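Side-chain contacts in p800 reaction center core protein (Heliobacterium modesticaldum, PDB 5V8K), which forms the membrane-embedded core of a homodimeric photosynthetic reaction centre, holding bacteriochlorophylls and an iron-sulfur cluster: residues M60-L65 with P77-V82; L133-Y138 with A163-N168; Q226-Q229 with M235-Y238. All coordinates share one frame; numbering follows the deposited sequence.

Interaction 1 (M60-L65 with P77-V82). With GBF (Bacteriochlorophyll g), chain J.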
loop_
_atom_site.group_PDB
_atom_site.type_symbol
_atom_site.label_atom_id
_atom_site.label_comp_id
_atom_site.label_asym_id
_atom_site.label_seq_id
_atom_site.Cartn_x
_atom_site.Cartn_y
_atom_site.Cartn_z
ATOM N N MET A 60 28.112 -11.735 6.601
ATOM C CA MET A 60 27.922 -13.182 6.548
ATOM C C MET A 60 29.163 -13.863 5.992
ATOM O O MET A 60 29.538 -14.952 6.433
ATOM C CB MET A 60 26.678 -13.558 5.713
ATOM C CG MET A 60 25.384 -13.383 6.466
ATOM S SD MET A 60 23.991 -13.949 5.510
ATOM C CE MET A 60 23.734 -12.528 4.419
ATOM N N PHE A 61 29.805 -13.228 5.024
ATOM C CA PHE A 61 30.985 -13.813 4.392
ATOM C C PHE A 61 32.199 -13.742 5.318
ATOM O O PHE A 61 33.055 -14.641 5.304
ATOM C CB PHE A 61 31.263 -13.104 3.068
ATOM C CG PHE A 61 30.353 -13.522 1.984
ATOM C CD1 PHE A 61 29.158 -12.870 1.798
ATOM C CD2 PHE A 61 30.655 -14.591 1.180
ATOM C CE1 PHE A 61 28.295 -13.252 0.811
ATOM C CE2 PHE A 61 29.767 -15.008 0.172
ATOM C CZ PHE A 61 28.602 -14.349 -0.002
ATOM N N TYR A 62 32.277 -12.698 6.141
ATOM C CA TYR A 62 33.340 -12.649 7.138
ATOM C C TYR A 62 33.073 -13.642 8.257
ATOM O O TYR A 62 34.025 -14.217 8.806
ATOM C CB TYR A 62 33.503 -11.226 7.697
ATOM C CG TYR A 62 34.545 -10.438 6.912
ATOM C CD1 TYR A 62 34.205 -9.736 5.763
ATOM C CD2 TYR A 62 35.899 -10.440 7.312
ATOM C CE1 TYR A 62 35.165 -9.058 5.032
ATOM C CE2 TYR A 62 36.867 -9.768 6.594
ATOM C CZ TYR A 62 36.502 -9.073 5.475
ATOM O OH TYR A 62 37.458 -8.416 4.777
ATOM N N ALA A 63 31.795 -13.873 8.598
ATOM C CA ALA A 63 31.481 -14.947 9.532
ATOM C C ALA A 63 31.966 -16.288 8.998
ATOM O O ALA A 63 32.412 -17.133 9.780
ATOM C CB ALA A 63 29.968 -15.015 9.824
ATOM N N ARG A 64 31.933 -16.488 7.677
ATOM C CA ARG A 64 32.506 -17.704 7.111
ATOM C C ARG A 64 34.016 -17.759 7.310
ATOM O O ARG A 64 34.564 -18.815 7.661
ATOM C CB ARG A 64 32.143 -17.828 5.635
ATOM C CG ARG A 64 30.637 -18.200 5.422
ATOM C CD ARG A 64 30.462 -19.731 5.372
ATOM N NE ARG A 64 30.661 -20.176 4.013
ATOM C CZ ARG A 64 31.413 -21.191 3.600
ATOM N NH1 ARG A 64 31.433 -21.454 2.305
ATOM N NH2 ARG A 64 32.157 -21.920 4.423
ATOM N N LEU A 65 34.720 -16.634 7.090
ATOM C CA LEU A 65 36.170 -16.640 7.298
ATOM C C LEU A 65 36.479 -17.086 8.710
ATOM O O LEU A 65 37.397 -17.887 8.945
ATOM C CB LEU A 65 36.777 -15.256 7.070
ATOM C CG LEU A 65 36.789 -14.640 5.677
ATOM C CD1 LEU A 65 37.560 -13.347 5.719
ATOM C CD2 LEU A 65 37.409 -15.576 4.716
ATOM N N PRO A 77 45.111 -9.970 5.910
ATOM C CA PRO A 77 45.843 -10.662 4.842
ATOM C C PRO A 77 45.139 -11.926 4.372
ATOM O O PRO A 77 45.127 -12.198 3.171
ATOM C CB PRO A 77 47.223 -10.929 5.471
ATOM C CG PRO A 77 47.402 -9.818 6.513
ATOM C CD PRO A 77 45.979 -9.604 7.050
ATOM N N ASP A 78 44.504 -12.689 5.264
ATOM C CA ASP A 78 43.751 -13.860 4.825
ATOM C C ASP A 78 42.579 -13.459 3.926
ATOM O O ASP A 78 42.369 -14.045 2.857
ATOM C CB ASP A 78 43.222 -14.626 6.041
ATOM C CG ASP A 78 44.282 -15.409 6.769
ATOM O OD1 ASP A 78 45.350 -15.713 6.191
ATOM O OD2 ASP A 78 44.006 -15.762 7.932
ATOM N N ALA A 79 41.793 -12.468 4.367
ATOM C CA ALA A 79 40.633 -12.030 3.600
ATOM C C ALA A 79 41.043 -11.548 2.213
ATOM O O ALA A 79 40.398 -11.886 1.212
ATOM C CB ALA A 79 39.891 -10.919 4.357
ATOM N N LEU A 80 42.127 -10.766 2.137
ATOM C CA LEU A 80 42.585 -10.255 0.846
ATOM C C LEU A 80 43.105 -11.382 -0.036
ATOM O O LEU A 80 42.821 -11.415 -1.231
ATOM C CB LEU A 80 43.655 -9.179 1.041
ATOM C CG LEU A 80 43.208 -7.875 1.703
ATOM C CD1 LEU A 80 44.404 -6.956 1.830
ATOM C CD2 LEU A 80 42.151 -7.195 0.900
ATOM N N PHE A 81 43.861 -12.317 0.519
ATOM C CA PHE A 81 44.311 -13.423 -0.310
ATOM C C PHE A 81 43.124 -14.196 -0.865
ATOM O O PHE A 81 43.090 -14.536 -2.049
ATOM C CB PHE A 81 45.229 -14.355 0.479
ATOM C CG PHE A 81 45.605 -15.622 -0.262
ATOM C CD1 PHE A 81 46.593 -15.617 -1.244
ATOM C CD2 PHE A 81 44.983 -16.817 0.043
ATOM C CE1 PHE A 81 46.955 -16.794 -1.911
ATOM C CE2 PHE A 81 45.327 -17.991 -0.623
ATOM C CZ PHE A 81 46.315 -17.974 -1.596
ATOM N N VAL A 82 42.129 -14.476 -0.029
ATOM C CA VAL A 82 40.935 -15.163 -0.517
ATOM C C VAL A 82 40.238 -14.325 -1.584
ATOM O O VAL A 82 39.814 -14.842 -2.628
ATOM C CB VAL A 82 39.994 -15.499 0.651
ATOM C CG1 VAL A 82 38.658 -16.081 0.131
ATOM C CG2 VAL A 82 40.641 -16.503 1.584
HETATM MG MG GBF J . 35.932 -20.708 -3.032
HETATM C CHA GBF J . 34.257 -19.721 -0.113
HETATM C CHB GBF J . 38.418 -21.882 -1.156
HETATM C CHC GBF J . 37.167 -21.999 -5.960
HETATM C CHD GBF J . 32.905 -19.900 -4.797
HETATM N NA GBF J . 36.346 -20.637 -1.103
HETATM C C1A GBF J . 35.664 -20.242 -0.021
HETATM C C2A GBF J . 36.193 -20.641 1.328
HETATM C C3A GBF J . 37.632 -20.935 0.936
HETATM C C4A GBF J . 37.448 -21.173 -0.540
HETATM C CMA GBF J . 38.610 -19.767 1.182
HETATM C CAA GBF J . 35.559 -21.817 2.083
HETATM C CBA GBF J . 35.435 -23.069 1.238
HETATM C CGA GBF J . 34.297 -23.006 0.260
HETATM O O1A GBF J . 33.163 -22.702 0.604
HETATM O O2A GBF J . 34.465 -23.769 -0.943
HETATM N NB GBF J . 37.543 -21.875 -3.469
HETATM C C1B GBF J . 38.507 -22.212 -2.593
HETATM C C2B GBF J . 39.448 -23.000 -3.234
HETATM C C3B GBF J . 39.103 -23.021 -4.575
HETATM C C4B GBF J . 37.925 -22.236 -4.699
HETATM C CMB GBF J . 40.628 -23.688 -2.595
HETATM C CAB GBF J . 39.925 -23.785 -5.543
HETATM C CBB GBF J . 39.852 -23.826 -6.846
HETATM N NC GBF J . 35.182 -20.921 -4.927
HETATM C C1C GBF J . 35.829 -21.391 -5.989
HETATM C C2C GBF J . 35.327 -21.390 -7.387
HETATM C C3C GBF J . 34.087 -20.777 -6.889
HETATM C C4C GBF J . 34.031 -20.530 -5.516
HETATM C CMC GBF J . 36.183 -20.464 -8.251
HETATM C CAC GBF J . 32.946 -20.412 -7.777
HETATM C CBC GBF J . 32.940 -20.672 -9.273
HETATM N ND GBF J . 34.068 -20.019 -2.687
HETATM C C1D GBF J . 32.953 -19.704 -3.337
HETATM C C2D GBF J . 31.661 -19.114 -2.569
HETATM C C3D GBF J . 32.363 -19.205 -1.366
HETATM C C4D GBF J . 33.696 -19.697 -1.397
HETATM C CMD GBF J . 30.284 -18.683 -2.952
HETATM C CAD GBF J . 32.078 -18.873 0.051
HETATM O OBD GBF J . 31.056 -18.450 0.670
HETATM C CBD GBF J . 33.328 -19.102 0.867
HETATM C CGD GBF J . 33.803 -17.855 1.534
HETATM O O1D GBF J . 33.970 -16.767 1.008
HETATM O O2D GBF J . 34.087 -17.907 2.920
HETATM C CED GBF J . 34.392 -16.610 3.422
HETATM C C1 GBF J . 33.610 -23.526 -2.042
HETATM C C2 GBF J . 34.312 -23.868 -3.342
HETATM C C3 GBF J . 34.551 -25.130 -3.691
HETATM C C4 GBF J . 34.111 -26.208 -2.765
HETATM C C5 GBF J . 35.275 -25.448 -4.985
HETATM C C6 GBF J . 36.516 -26.302 -4.730
HETATM C C7 GBF J . 37.286 -26.524 -6.022
HETATM C C8 GBF J . 37.812 -27.717 -6.364
HETATM C C9 GBF J . 38.563 -27.885 -7.668
HETATM C C10 GBF J . 37.658 -28.925 -5.491
#
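Ala79 is touched by two side chains, Tyr62 and Leu65. The contact is helix-helix packing. It joins the short helix 58-67 to the first turns of helix 77-97, a predicted transmembrane helix.

The packing between the segments is apolar and small. Leu65 CG lies anti to the carbonyl carbon (chi1 -67°), and the branch CD1 reaches Ala79 CB at 3.6 Å. Tyr62 comes in with the far end of its ring. Its CE2 is 3.9 Å from Ala79 CB, and its OH is 3.5 Å from the same methyl. The small alanine thus receives both larger chains. The phenol oxygen also has polar partners outside the segments, the carbonyl of Leu40 and the backbone N of Leu75.

The polar bond here goes to the pigment. Arg64 NH1 donates to the propionate carbonyl O1A of bacteriochlorophyll g at 2.7 Å, with an N-H...O angle of 143°. Arg64 NE and NH2 bond to further bacteriochlorophylls, so one guanidinium links several pigments. Its chain bends at chi2 and chi3, and one guanidinium face lies over the ester oxygen O2D.

Apolar contacts with the same pigment come from both helices. Leu65 CD2 meets the ester methyl CED at 3.4 Å. From the transmembrane helix, Val82 CG1 rests 3.8 Å from the ring methyl CMA.

Interaction 2 (L133-Y138 with A163-N168). With GBF (Bacteriochlorophyll g), chain O.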
loop_
_atom_site.group_PDB
_atom_site.type_symbol
_atom_site.label_atom_id
_atom_site.label_comp_id
_atom_site.label_asym_id
_atom_site.label_seq_id
_atom_site.Cartn_x
_atom_site.Cartn_y
_atom_site.Cartn_z
ATOM N N LEU A 133 38.502 -34.137 3.770
ATOM C CA LEU A 133 39.945 -34.296 3.966
ATOM C C LEU A 133 40.588 -32.989 4.409
ATOM O O LEU A 133 41.544 -32.991 5.199
ATOM C CB LEU A 133 40.614 -34.789 2.673
ATOM C CG LEU A 133 40.249 -36.171 2.141
ATOM C CD1 LEU A 133 40.952 -36.421 0.819
ATOM C CD2 LEU A 133 40.599 -37.256 3.125
ATOM N N HIS A 134 40.089 -31.861 3.901
ATOM C CA HIS A 134 40.604 -30.578 4.368
ATOM C C HIS A 134 40.300 -30.380 5.847
ATOM O O HIS A 134 41.174 -29.980 6.634
ATOM C CB HIS A 134 40.015 -29.408 3.580
ATOM C CG HIS A 134 40.326 -28.102 4.224
ATOM N ND1 HIS A 134 41.450 -27.378 3.910
ATOM C CD2 HIS A 134 39.728 -27.445 5.245
ATOM C CE1 HIS A 134 41.499 -26.294 4.660
ATOM N NE2 HIS A 134 40.479 -26.320 5.493
ATOM N N MET A 135 39.043 -30.596 6.225
ATOM C CA MET A 135 38.659 -30.549 7.631
ATOM C C MET A 135 39.567 -31.450 8.454
ATOM O O MET A 135 40.101 -31.042 9.494
ATOM C CB MET A 135 37.204 -30.999 7.791
ATOM C CG MET A 135 36.119 -30.054 7.225
ATOM S SD MET A 135 34.432 -30.747 7.396
ATOM C CE MET A 135 34.333 -30.762 9.186
ATOM N N ALA A 136 39.775 -32.677 7.965
ATOM C CA ALA A 136 40.438 -33.724 8.734
ATOM C C ALA A 136 41.865 -33.341 9.063
ATOM O O ALA A 136 42.299 -33.452 10.213
ATOM C CB ALA A 136 40.425 -35.043 7.949
ATOM N N PHE A 137 42.614 -32.893 8.063
ATOM C CA PHE A 137 44.054 -32.712 8.197
ATOM C C PHE A 137 44.475 -31.262 8.407
ATOM O O PHE A 137 45.499 -31.022 9.053
ATOM C CB PHE A 137 44.762 -33.271 6.951
ATOM C CG PHE A 137 44.624 -34.769 6.786
ATOM C CD1 PHE A 137 45.530 -35.646 7.373
ATOM C CD2 PHE A 137 43.600 -35.295 6.021
ATOM C CE1 PHE A 137 45.396 -37.017 7.205
ATOM C CE2 PHE A 137 43.467 -36.660 5.857
ATOM C CZ PHE A 137 44.357 -37.518 6.447
ATOM N N TYR A 138 43.716 -30.289 7.899
ATOM C CA TYR A 138 44.063 -28.878 8.057
ATOM C C TYR A 138 43.131 -28.128 8.990
ATOM O O TYR A 138 43.575 -27.210 9.673
ATOM C CB TYR A 138 44.109 -28.200 6.678
ATOM C CG TYR A 138 45.112 -28.933 5.778
ATOM C CD1 TYR A 138 46.486 -28.699 5.889
ATOM C CD2 TYR A 138 44.690 -29.899 4.862
ATOM C CE1 TYR A 138 47.407 -29.385 5.089
ATOM C CE2 TYR A 138 45.588 -30.578 4.062
ATOM C CZ TYR A 138 46.949 -30.327 4.178
ATOM O OH TYR A 138 47.842 -31.017 3.381
ATOM N N ALA A 163 35.423 -34.766 14.021
ATOM C CA ALA A 163 35.879 -35.919 13.251
ATOM C C ALA A 163 34.738 -36.650 12.551
ATOM O O ALA A 163 34.922 -37.136 11.430
ATOM C CB ALA A 163 36.623 -36.882 14.158
ATOM N N THR A 164 33.570 -36.794 13.201
ATOM C CA THR A 164 32.460 -37.484 12.541
ATOM C C THR A 164 31.812 -36.603 11.495
ATOM O O THR A 164 31.241 -37.114 10.527
ATOM C CB THR A 164 31.379 -37.944 13.534
ATOM O OG1 THR A 164 30.812 -36.807 14.215
ATOM C CG2 THR A 164 31.955 -38.909 14.535
ATOM N N MET A 165 31.877 -35.286 11.677
ATOM C CA MET A 165 31.356 -34.392 10.655
ATOM C C MET A 165 32.236 -34.437 9.415
ATOM O O MET A 165 31.737 -34.339 8.290
ATOM C CB MET A 165 31.255 -32.972 11.200
ATOM C CG MET A 165 30.695 -31.996 10.242
ATOM S SD MET A 165 29.010 -32.411 9.743
ATOM C CE MET A 165 28.118 -31.845 11.210
ATOM N N ALA A 166 33.552 -34.577 9.607
ATOM C CA ALA A 166 34.430 -34.892 8.491
ATOM C C ALA A 166 34.065 -36.233 7.870
ATOM O O ALA A 166 33.991 -36.354 6.644
ATOM C CB ALA A 166 35.891 -34.891 8.951
ATOM N N GLY A 167 33.858 -37.259 8.695
ATOM C CA GLY A 167 33.431 -38.542 8.161
ATOM C C GLY A 167 32.145 -38.438 7.357
ATOM O O GLY A 167 31.984 -39.116 6.337
ATOM N N ASN A 168 31.215 -37.582 7.805
ATOM C CA ASN A 168 29.962 -37.388 7.077
ATOM C C ASN A 168 30.226 -36.926 5.650
ATOM O O ASN A 168 29.567 -37.381 4.710
ATOM C CB ASN A 168 29.078 -36.385 7.804
ATOM C CG ASN A 168 27.891 -35.952 6.977
ATOM O OD1 ASN A 168 26.932 -36.702 6.811
ATOM N ND2 ASN A 168 27.949 -34.739 6.435
HETATM MG MG GBF O . 42.361 -26.736 1.610
HETATM C CHA GBF O . 44.176 -24.092 3.042
HETATM C CHB GBF O . 39.921 -24.637 0.976
HETATM C CHC GBF O . 40.893 -29.360 -0.114
HETATM C CHD GBF O . 45.457 -28.561 1.626
HETATM N NA GBF O . 42.066 -24.821 2.019
HETATM C C1A GBF O . 42.721 -23.886 2.739
HETATM C C2A GBF O . 42.277 -22.469 2.493
HETATM C C3A GBF O . 40.787 -22.807 2.282
HETATM C C4A GBF O . 40.941 -24.175 1.701
HETATM C CMA GBF O . 39.976 -22.891 3.562
HETATM C CAA GBF O . 43.005 -21.845 1.309
HETATM C CBA GBF O . 42.239 -20.866 0.427
HETATM C CGA GBF O . 42.876 -20.760 -0.938
HETATM O O1A GBF O . 44.048 -21.017 -1.131
HETATM O O2A GBF O . 42.029 -20.564 -2.083
HETATM N NB GBF O . 40.683 -26.901 0.455
HETATM C C1B GBF O . 39.709 -25.995 0.442
HETATM C C2B GBF O . 38.599 -26.518 -0.205
HETATM C C3B GBF O . 38.885 -27.839 -0.486
HETATM C C4B GBF O . 40.185 -28.058 -0.006
HETATM C CMB GBF O . 37.342 -25.776 -0.537
HETATM C CAB GBF O . 38.028 -28.838 -1.168
HETATM C CBB GBF O . 36.751 -28.790 -1.502
HETATM N NC GBF O . 43.036 -28.545 0.946
HETATM C C1C GBF O . 42.331 -29.474 0.296
HETATM C C2C GBF O . 42.868 -30.789 -0.142
HETATM C C3C GBF O . 44.187 -30.387 0.401
HETATM C C4C GBF O . 44.251 -29.143 1.013
HETATM C CMC GBF O . 42.193 -31.922 0.621
HETATM C CAC GBF O . 45.404 -31.251 0.354
HETATM C CBC GBF O . 45.405 -32.616 -0.294
HETATM N ND GBF O . 44.304 -26.516 2.135
HETATM C C1D GBF O . 45.444 -27.193 2.172
HETATM C C2D GBF O . 46.801 -26.526 2.788
HETATM C C3D GBF O . 46.087 -25.372 3.056
HETATM C C4D GBF O . 44.711 -25.327 2.709
HETATM C CMD GBF O . 48.238 -26.890 3.016
HETATM C CAD GBF O . 46.404 -24.121 3.762
HETATM O OBD GBF O . 47.472 -23.551 4.136
HETATM C CBD GBF O . 45.217 -23.253 3.699
HETATM C CGD GBF O . 44.755 -22.874 5.069
HETATM O O1D GBF O . 44.736 -21.701 5.398
HETATM O O2D GBF O . 44.326 -23.911 6.002
HETATM C CED GBF O . 43.195 -23.765 6.864
HETATM C C1 GBF O . 42.389 -19.632 -3.084
HETATM C C2 GBF O . 42.331 -20.320 -4.425
HETATM C C3 GBF O . 41.271 -20.255 -5.229
HETATM C C4 GBF O . 40.055 -19.496 -4.822
HETATM C C5 GBF O . 41.294 -20.987 -6.548
HETATM C C6 GBF O . 42.039 -20.252 -7.650
HETATM C C7 GBF O . 41.788 -21.024 -8.928
HETATM C C8 GBF O . 42.061 -20.522 -10.142
HETATM C C9 GBF O . 42.631 -19.129 -10.262
HETATM C C10 GBF O . 41.775 -21.350 -11.371
#
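Met135 CG sits anti to the carbonyl carbon (chi1 -69°), and the chain then runs extended before it bends at chi3 (65°). This bend carries the methyl CE to the backbone of the other helix, 3.9 Å from Ala166 N. Met165 starts differently, with CG anti to the backbone N (chi1 -178°). Its CG meets Met135 CE at 4.0 Å, and the two methionine chains cross obliquely. The end of Met165 leads away from this contact, and its side chain touches another bacteriochlorophyll. Closer to the backbones, Met135 CB faces Ala166 CB at 4.3 Å. The small Ala166 lets Met135 CB come close to its helix. The contact is buried, and its side-chain packing is apolar.

The segments are the end of helix 113-137 and the start of helix 162-186. They run antiparallel, as a helical hairpin of two predicted transmembrane spans. The connecting loop bonds back to the hairpin, with backbone hydrogen bonds from Met135 to Thr150 and from Ala136 to Gly151.

The pigment lies on another side of helix 113-137. His134 is an axial ligand of bacteriochlorophyll g, with ND1 2.6 Å from the magnesium. One face of the imidazole looks onto Tyr138 CB, and the ring also stacks with Trp131. Tyr138 lays one face of its phenol ring over the pigment. The bridge carbon CHD is the near point, 3.2 Å from Tyr138 CE2, toward the rim of the phenol. Leu133 CB adds a looser touch on the pigment methyl CMC at 3.9 Å.

Interaction 3 (Q226-Q229 with M235-Y238)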
loop_
_atom_site.group_PDB
_atom_site.type_symbol
_atom_site.label_atom_id
_atom_site.label_comp_id
_atom_site.label_asym_id
_atom_site.label_seq_id
_atom_site.Cartn_x
_atom_site.Cartn_y
_atom_site.Cartn_z
ATOM N N GLN A 226 22.524 -25.295 15.641
ATOM C CA GLN A 226 23.182 -24.055 16.040
ATOM C C GLN A 226 24.542 -24.283 16.694
ATOM O O GLN A 226 25.073 -23.392 17.359
ATOM C CB GLN A 226 22.247 -23.267 16.958
ATOM C CG GLN A 226 21.428 -22.220 16.181
ATOM C CD GLN A 226 22.295 -21.199 15.487
ATOM O OE1 GLN A 226 23.169 -20.593 16.100
ATOM N NE2 GLN A 226 22.068 -21.015 14.190
ATOM N N HIS A 227 25.129 -25.440 16.476
ATOM C CA HIS A 227 26.456 -25.722 16.991
ATOM C C HIS A 227 27.446 -24.628 16.566
ATOM O O HIS A 227 27.421 -24.176 15.415
ATOM C CB HIS A 227 26.903 -27.096 16.495
ATOM C CG HIS A 227 28.185 -27.564 17.093
ATOM N ND1 HIS A 227 29.394 -26.986 16.788
ATOM C CD2 HIS A 227 28.453 -28.582 17.943
ATOM C CE1 HIS A 227 30.349 -27.604 17.450
ATOM N NE2 HIS A 227 29.806 -28.575 18.159
ATOM N N PRO A 228 28.315 -24.166 17.473
ATOM C CA PRO A 228 29.097 -22.943 17.193
ATOM C C PRO A 228 30.197 -23.106 16.144
ATOM O O PRO A 228 30.618 -22.093 15.584
ATOM C CB PRO A 228 29.694 -22.570 18.558
ATOM C CG PRO A 228 29.561 -23.778 19.423
ATOM C CD PRO A 228 28.344 -24.538 18.890
ATOM N N GLN A 229 30.660 -24.319 15.841
ATOM C CA GLN A 229 31.644 -24.511 14.792
ATOM C C GLN A 229 31.197 -25.443 13.690
ATOM O O GLN A 229 31.558 -25.213 12.531
ATOM C CB GLN A 229 32.961 -25.062 15.375
ATOM C CG GLN A 229 33.656 -24.122 16.341
ATOM C CD GLN A 229 33.314 -24.398 17.802
ATOM O OE1 GLN A 229 33.059 -25.538 18.207
ATOM N NE2 GLN A 229 33.317 -23.341 18.604
ATOM N N MET A 235 27.709 -17.982 13.143
ATOM C CA MET A 235 27.248 -16.615 12.913
ATOM C C MET A 235 26.909 -15.902 14.214
ATOM O O MET A 235 27.075 -14.681 14.293
ATOM C CB MET A 235 26.039 -16.615 11.980
ATOM C CG MET A 235 26.388 -16.683 10.507
ATOM S SD MET A 235 24.887 -16.806 9.493
ATOM C CE MET A 235 24.581 -18.578 9.457
ATOM N N ARG A 236 26.474 -16.632 15.244
ATOM C CA ARG A 236 26.332 -16.027 16.573
ATOM C C ARG A 236 27.702 -15.683 17.150
ATOM O O ARG A 236 27.913 -14.582 17.665
ATOM C CB ARG A 236 25.602 -16.967 17.548
ATOM C CG ARG A 236 24.115 -17.201 17.310
ATOM C CD ARG A 236 23.507 -18.075 18.449
ATOM N NE ARG A 236 24.030 -19.442 18.418
ATOM C CZ ARG A 236 24.927 -19.941 19.267
ATOM N NH1 ARG A 236 25.394 -19.204 20.260
ATOM N NH2 ARG A 236 25.356 -21.192 19.124
ATOM N N GLU A 237 28.632 -16.636 17.095
ATOM C CA GLU A 237 29.945 -16.454 17.713
ATOM C C GLU A 237 30.730 -15.350 17.034
ATOM O O GLU A 237 31.337 -14.516 17.701
ATOM C CB GLU A 237 30.726 -17.761 17.644
ATOM C CG GLU A 237 30.087 -18.901 18.413
ATOM C CD GLU A 237 30.589 -19.003 19.805
ATOM O OE1 GLU A 237 29.790 -18.664 20.707
ATOM O OE2 GLU A 237 31.768 -19.413 19.986
ATOM N N TYR A 238 30.741 -15.332 15.700
ATOM C CA TYR A 238 31.472 -14.284 15.009
ATOM C C TYR A 238 31.036 -12.897 15.477
ATOM O O TYR A 238 31.871 -12.027 15.759
ATOM C CB TYR A 238 31.320 -14.429 13.488
ATOM C CG TYR A 238 31.749 -13.199 12.769
ATOM C CD1 TYR A 238 33.087 -12.880 12.654
ATOM C CD2 TYR A 238 30.817 -12.317 12.274
ATOM C CE1 TYR A 238 33.495 -11.703 12.026
ATOM C CE2 TYR A 238 31.200 -11.152 11.649
ATOM C CZ TYR A 238 32.538 -10.854 11.511
ATOM O OH TYR A 238 32.936 -9.684 10.902
HETATM O O HOH W 1 33.340 -20.243 17.716
#
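Arg236 grips Gln226 side-on with two nitrogens. NE donates to the side-chain oxygen OE1 of Gln226 at 2.7 Å, with an N-H...O angle of 159°. NH2 donates to the backbone O of Gln226 at 2.8 Å, at 149°. Both acceptors lie at the guanidinium edge, close to its plane. The NH2 bond runs nearly along the C=O axis, while NE stands somewhat tilted from the amide plane. The amide and guanidinium planes are 67° apart. The arginine chain bends at chi3, which turns its NE and NH2 edge to the glutamine. The other end of the amide is held too, since Gln226 NE2 bonds to Met222 O in helix 200-224. A lysine in place of Arg236 would probably serve one of the two Gln226 oxygens and leave the other without its mate.

Through this grip the loop after helix 200-224 is tied to helix 234-240, the next helix in the chain. It is a short-range loop-helix contact at the surface of the fold.

Glu237 follows, with its CG 3.7 Å from Pro228 CB. A bend at chi2 sends its carboxylate past the proline ring. Its OE2 accepts from a water at 2.9 Å. The same water accepts from Gln229 NE2 at 3.2 Å, so it bridges helix and loop. The loop has its own brace, because Gln229 N donates to His227 ND1 at 3.1 Å.

Tyr238 packs on Tyr62 and Ala63 of helix 58-67.

In the fold
Interactions 1 and 2 are buried and apolar between their protein segments, and each has a bacteriochlorophyll g beside it. Interaction 3 lies at the surface and relies on hydrogen bonds and a bridging water. Interactions 1 and 3 share a neighbourhood: Ala63 CB meets Met235 CG at 4.0 Å, where helix 58-67 packs against helix 234-240. Interaction 2 touches neither. Its centre is about 21 Å from that of interaction 1 and about 18 Å from that of interaction 3. All three follow in series along the chain. The segments of interaction 1 reach their pigment through an arginine hydrogen bond, those of interaction 2 through a magnesium ligand.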